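Local coordinates for protein citrate synthase (Pyrobaculum aerophilum, PDB 2IBP) that probably catalyses the condensation of oxaloacetate with acetyl-CoA and water to give citrate and CoA, the entry step of the tricarboxylic acid cycle, at residues A[181-186]-A[206-211]; A[186-191]-A[198-203]. All blocks are in the same frame, centred on the assembly; numbering follows the deposited sequence.

Interaction 1: A[181-186]-A[206-211]; sequences LGHAAN and LYLILH
L208 meets H183 and A184 across a small, wholly buried contact of about 90 Å². The touching is apolar. L208 CD1 lies 3.8 Å from H183 CD2, at the edge of the imidazole and in its plane. The two side chains cross at about a right angle. The H183 torsion, with CG anti to the backbone N (chi1 -167°), carries the ring over to L208. The same methyl, L208 CD1, lies 4.4 Å from A184 CB, a looser touch.

No hydrogen bond crosses the contact. Within segment 206-211, H211 ND1 donates to Y207 O at 2.9 Å, with an N-H...O angle of 162° and the oxygen near the imidazole plane. H211 N also donates to Y207 O, and the H211 ring lies against the Y207 ring. G182 is the N-cap of helix 183-192, and E63, outside both segments, takes the backbone N-H of H183. Y62 meets the H183 ring, while M369 of helix 363-382 touches L208.

This is helix-helix packing inside the mainly helical citrate synthase fold. It sets the first turn of helix 183-192 against the last turn of helix 198-210, away from the annotated sites.

Interaction 2: A[186-191]-A[198-203]; sequences NFLYMM and PLASRG
L188 reaches from helix 183-192 to A200 and S201 on helix 198-210, and one methyl does nearly all the work. L188 CD1 sits 3.6 Å from the backbone carbon A200 C. It is as close to the carbonyl oxygen of that residue, and 3.7 Å from A200 CB. The methyl therefore rests on the peptide link between A200 and S201 as well as on a side chain. Its distance to S201 N is 3.7 Å. L188 has CG beside the backbone N, anti to the carbonyl carbon (chi1 -68°), and with the second torsion extended (177°) CD1 reaches the backbone of helix 198-210.

Beyond this point the contact loosens. S201 OG is 4.2 Å from L188 CD1, a marginal touch. A200 and S201 are partly exposed, whereas L188 is buried. P198 and R202 lie on the exposed side of helix 198-210 and take no part in the contact. R202 forms a salt bridge with D308, a residue that binds magnesium in a structure of this protein. On the inner side, F187 packs on helices 141-169 and 363-382.

No hydrogen bond or salt bridge joins the two segments. The contact thus rests on van der Waals packing and burial of a leucine. The small side chain of A200 is consistent with so close an approach of that leucine to the backbone.

How the interactions relate
Following the chain, helix 183-192 comes first, and its opening turn belongs to interaction 1. N186 is shared with interaction 2, which takes the next part of the same helix. The chain then turns through a short connection into helix 198-210. The start of that helix closes the smaller loop of interaction 2, and its end closes the larger loop of interaction 1. Interaction 2 is thus nested inside interaction 1. Their centres lie 8 Å apart, and they touch directly: A185 CB is 3.5 Å from S201 OG. Together they join two consecutive helices at two neighbouring points: first turn with last turn, and middle with start.

Interaction 1: A[181-186]-A[206-211]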
loop_
_atom_site.group_PDB
_atom_site.type_symbol
_atom_site.label_atom_id
_atom_site.label_comp_id
_atom_site.label_asym_id
_atom_site.label_seq_id
_atom_site.Cartn_x
_atom_site.Cartn_y
_atom_site.Cartn_z
ATOM N N LEU A 181 -20.146 26.310 -0.045
ATOM C CA LEU A 181 -19.488 26.096 -1.319
ATOM C C LEU A 181 -19.508 24.626 -1.710
ATOM O O LEU A 181 -19.464 23.740 -0.845
ATOM C CB LEU A 181 -18.034 26.563 -1.260
ATOM C CG LEU A 181 -17.800 28.051 -1.052
ATOM C CD1 LEU A 181 -16.301 28.360 -1.075
ATOM C CD2 LEU A 181 -18.547 28.812 -2.152
ATOM N N GLY A 182 -19.529 24.385 -3.013
ATOM C CA GLY A 182 -19.452 23.045 -3.571
ATOM C C GLY A 182 -18.073 22.444 -3.350
ATOM O O GLY A 182 -17.135 23.119 -2.940
ATOM N N HIS A 183 -17.941 21.175 -3.678
ATOM C CA HIS A 183 -16.707 20.433 -3.402
ATOM C C HIS A 183 -15.487 21.068 -4.071
ATOM O O HIS A 183 -14.476 21.382 -3.394
ATOM C CB HIS A 183 -16.902 19.001 -3.882
ATOM C CG HIS A 183 -15.862 18.051 -3.409
ATOM N ND1 HIS A 183 -15.930 17.431 -2.177
ATOM C CD2 HIS A 183 -14.819 17.482 -4.056
ATOM C CE1 HIS A 183 -14.902 16.612 -2.048
ATOM N NE2 HIS A 183 -14.225 16.604 -3.182
ATOM N N ALA A 184 -15.592 21.303 -5.386
ATOM C CA ALA A 184 -14.506 21.896 -6.170
ATOM C C ALA A 184 -14.266 23.360 -5.772
ATOM O O ALA A 184 -13.133 23.788 -5.541
ATOM C CB ALA A 184 -14.820 21.797 -7.641
ATOM N N ALA A 185 -15.337 24.145 -5.676
ATOM C CA ALA A 185 -15.186 25.551 -5.285
ATOM C C ALA A 185 -14.565 25.689 -3.911
ATOM O O ALA A 185 -13.690 26.526 -3.672
ATOM C CB ALA A 185 -16.530 26.282 -5.317
ATOM N N ASN A 186 -15.009 24.854 -2.988
ATOM C CA ASN A 186 -14.494 24.925 -1.660
ATOM C C ASN A 186 -12.998 24.611 -1.636
ATOM O O ASN A 186 -12.246 25.197 -0.860
ATOM C CB ASN A 186 -15.209 23.963 -0.751
ATOM C CG ASN A 186 -14.704 24.051 0.644
ATOM O OD1 ASN A 186 -14.850 25.086 1.294
ATOM N ND2 ASN A 186 -14.049 22.979 1.121
ATOM N N LEU A 206 -14.575 19.702 -13.168
ATOM C CA LEU A 206 -14.410 18.898 -14.367
ATOM C C LEU A 206 -13.242 17.940 -14.206
ATOM O O LEU A 206 -13.352 16.754 -14.495
ATOM C CB LEU A 206 -14.189 19.789 -15.588
ATOM C CG LEU A 206 -14.088 19.061 -16.917
ATOM C CD1 LEU A 206 -15.355 18.231 -17.190
ATOM C CD2 LEU A 206 -13.845 20.111 -18.029
ATOM N N TYR A 207 -12.114 18.456 -13.733
ATOM C CA TYR A 207 -10.945 17.610 -13.539
ATOM C C TYR A 207 -11.287 16.448 -12.601
ATOM O O TYR A 207 -10.941 15.297 -12.864
ATOM C CB TYR A 207 -9.793 18.416 -12.959
ATOM C CG TYR A 207 -8.558 17.566 -12.746
ATOM C CD1 TYR A 207 -7.572 17.473 -13.724
ATOM C CD2 TYR A 207 -8.424 16.791 -11.607
ATOM C CE1 TYR A 207 -6.478 16.658 -13.542
ATOM C CE2 TYR A 207 -7.344 15.975 -11.433
ATOM C CZ TYR A 207 -6.386 15.907 -12.400
ATOM O OH TYR A 207 -5.316 15.075 -12.214
ATOM N N LEU A 208 -12.012 16.759 -11.534
ATOM C CA LEU A 208 -12.358 15.737 -10.557
ATOM C C LEU A 208 -13.249 14.682 -11.197
ATOM O O LEU A 208 -13.090 13.494 -10.958
ATOM C CB LEU A 208 -13.011 16.342 -9.318
ATOM C CG LEU A 208 -12.164 17.248 -8.440
ATOM C CD1 LEU A 208 -12.994 17.812 -7.320
ATOM C CD2 LEU A 208 -10.920 16.574 -7.893
ATOM N N ILE A 209 -14.229 15.113 -11.980
ATOM C CA ILE A 209 -15.066 14.148 -12.673
ATOM C C ILE A 209 -14.225 13.278 -13.599
ATOM O O ILE A 209 -14.321 12.059 -13.604
ATOM C CB ILE A 209 -16.118 14.867 -13.549
ATOM C CG1 ILE A 209 -17.124 15.580 -12.643
ATOM C CG2 ILE A 209 -16.793 13.878 -14.508
ATOM C CD1 ILE A 209 -18.098 16.480 -13.383
ATOM N N LEU A 210 -13.363 13.920 -14.373
ATOM C CA LEU A 210 -12.643 13.220 -15.422
ATOM C C LEU A 210 -11.649 12.200 -14.938
ATOM O O LEU A 210 -11.350 11.279 -15.670
ATOM C CB LEU A 210 -11.941 14.184 -16.364
ATOM C CG LEU A 210 -12.853 15.068 -17.225
ATOM C CD1 LEU A 210 -11.943 16.015 -18.014
ATOM C CD2 LEU A 210 -13.778 14.265 -18.132
ATOM N N HIS A 211 -11.143 12.358 -13.721
ATOM C CA HIS A 211 -10.125 11.440 -13.218
ATOM C C HIS A 211 -10.618 10.536 -12.110
ATOM O O HIS A 211 -9.824 9.824 -11.498
ATOM C CB HIS A 211 -8.912 12.256 -12.766
ATOM C CG HIS A 211 -8.261 12.999 -13.896
ATOM N ND1 HIS A 211 -8.786 14.165 -14.412
ATOM C CD2 HIS A 211 -7.171 12.707 -14.652
ATOM C CE1 HIS A 211 -8.063 14.547 -15.455
ATOM N NE2 HIS A 211 -7.064 13.690 -15.608
#

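Interaction 2: A[186-191]-A[198-203]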
loop_
_atom_site.group_PDB
_atom_site.type_symbol
_atom_site.label_atom_id
_atom_site.label_comp_id
_atom_site.label_asym_id
_atom_site.label_seq_id
_atom_site.Cartn_x
_atom_site.Cartn_y
_atom_site.Cartn_z
ATOM N N ASN A 186 -15.009 24.854 -2.988
ATOM C CA ASN A 186 -14.494 24.925 -1.660
ATOM C C ASN A 186 -12.998 24.611 -1.636
ATOM O O ASN A 186 -12.246 25.197 -0.860
ATOM C CB ASN A 186 -15.209 23.963 -0.751
ATOM C CG ASN A 186 -14.704 24.051 0.644
ATOM O OD1 ASN A 186 -14.850 25.086 1.294
ATOM N ND2 ASN A 186 -14.049 22.979 1.121
ATOM N N PHE A 187 -12.574 23.664 -2.465
ATOM C CA PHE A 187 -11.147 23.354 -2.509
ATOM C C PHE A 187 -10.342 24.599 -2.875
ATOM O O PHE A 187 -9.366 24.938 -2.219
ATOM C CB PHE A 187 -10.856 22.244 -3.501
ATOM C CG PHE A 187 -9.392 22.055 -3.763
ATOM C CD1 PHE A 187 -8.549 21.628 -2.759
ATOM C CD2 PHE A 187 -8.859 22.358 -5.006
ATOM C CE1 PHE A 187 -7.197 21.485 -2.984
ATOM C CE2 PHE A 187 -7.497 22.189 -5.244
ATOM C CZ PHE A 187 -6.671 21.764 -4.224
ATOM N N LEU A 188 -10.779 25.306 -3.906
ATOM C CA LEU A 188 -10.057 26.514 -4.313
ATOM C C LEU A 188 -10.107 27.586 -3.234
ATOM O O LEU A 188 -9.148 28.317 -3.017
ATOM C CB LEU A 188 -10.575 27.053 -5.641
ATOM C CG LEU A 188 -10.294 26.174 -6.857
ATOM C CD1 LEU A 188 -10.915 26.787 -8.107
ATOM C CD2 LEU A 188 -8.787 25.923 -7.032
ATOM N N TYR A 189 -11.249 27.699 -2.565
ATOM C CA TYR A 189 -11.373 28.620 -1.442
ATOM C C TYR A 189 -10.381 28.249 -0.315
ATOM O O TYR A 189 -9.694 29.109 0.231
ATOM C CB TYR A 189 -12.821 28.599 -0.933
ATOM C CG TYR A 189 -12.992 29.247 0.407
ATOM C CD1 TYR A 189 -12.899 30.618 0.564
ATOM C CD2 TYR A 189 -13.207 28.470 1.535
ATOM C CE1 TYR A 189 -13.006 31.193 1.805
ATOM C CE2 TYR A 189 -13.321 29.033 2.778
ATOM C CZ TYR A 189 -13.223 30.398 2.915
ATOM O OH TYR A 189 -13.342 30.944 4.165
ATOM N N MET A 190 -10.277 26.959 -0.001
ATOM C CA MET A 190 -9.360 26.526 1.043
ATOM C C MET A 190 -7.896 26.699 0.646
ATOM O O MET A 190 -7.043 26.938 1.494
ATOM C CB MET A 190 -9.636 25.075 1.419
ATOM C CG MET A 190 -10.976 24.851 2.087
ATOM S SD MET A 190 -11.081 23.193 2.777
ATOM C CE MET A 190 -10.865 22.250 1.280
ATOM N N MET A 191 -7.613 26.596 -0.650
ATOM C CA MET A 191 -6.247 26.776 -1.127
ATOM C C MET A 191 -5.842 28.229 -1.039
ATOM O O MET A 191 -4.792 28.549 -0.496
ATOM C CB MET A 191 -6.109 26.346 -2.581
ATOM C CG MET A 191 -6.149 24.855 -2.806
ATOM S SD MET A 191 -4.597 24.070 -2.304
ATOM C CE MET A 191 -3.491 24.660 -3.601
ATOM N N PRO A 198 -15.985 31.380 -10.977
ATOM C CA PRO A 198 -16.775 30.253 -11.467
ATOM C C PRO A 198 -16.058 29.367 -12.483
ATOM O O PRO A 198 -16.241 28.149 -12.479
ATOM C CB PRO A 198 -17.968 30.928 -12.147
ATOM C CG PRO A 198 -18.059 32.276 -11.537
ATOM C CD PRO A 198 -16.747 32.640 -10.956
ATOM N N LEU A 199 -15.309 29.975 -13.387
ATOM C CA LEU A 199 -14.598 29.230 -14.405
ATOM C C LEU A 199 -13.486 28.354 -13.787
ATOM O O LEU A 199 -13.302 27.209 -14.197
ATOM C CB LEU A 199 -14.033 30.200 -15.434
ATOM C CG LEU A 199 -13.355 29.634 -16.673
ATOM C CD1 LEU A 199 -14.184 28.566 -17.351
ATOM C CD2 LEU A 199 -13.060 30.814 -17.614
ATOM N N ALA A 200 -12.817 28.859 -12.754
ATOM C CA ALA A 200 -11.771 28.086 -12.078
ATOM C C ALA A 200 -12.415 26.902 -11.344
ATOM O O ALA A 200 -11.931 25.769 -11.436
ATOM C CB ALA A 200 -10.969 28.962 -11.119
ATOM N N SER A 201 -13.536 27.155 -10.667
ATOM C CA SER A 201 -14.259 26.081 -9.962
ATOM C C SER A 201 -14.722 25.017 -10.939
ATOM O O SER A 201 -14.696 23.827 -10.634
ATOM C CB SER A 201 -15.484 26.631 -9.225
ATOM O OG SER A 201 -15.078 27.538 -8.231
ATOM N N ARG A 202 -15.263 25.450 -12.072
ATOM C CA ARG A 202 -15.683 24.490 -13.087
ATOM C C ARG A 202 -14.528 23.597 -13.523
ATOM O O ARG A 202 -14.700 22.407 -13.754
ATOM C CB ARG A 202 -16.306 25.182 -14.302
ATOM C CG ARG A 202 -16.749 24.197 -15.366
ATOM C CD ARG A 202 -17.656 24.817 -16.405
ATOM N NE ARG A 202 -17.003 25.757 -17.308
ATOM C CZ ARG A 202 -16.503 25.449 -18.506
ATOM N NH1 ARG A 202 -16.449 24.189 -18.941
ATOM N NH2 ARG A 202 -16.005 26.410 -19.264
ATOM N N GLY A 203 -13.359 24.196 -13.702
ATOM C CA GLY A 203 -12.176 23.460 -14.089
ATOM C C GLY A 203 -11.823 22.386 -13.084
ATOM O O GLY A 203 -11.554 21.255 -13.453
#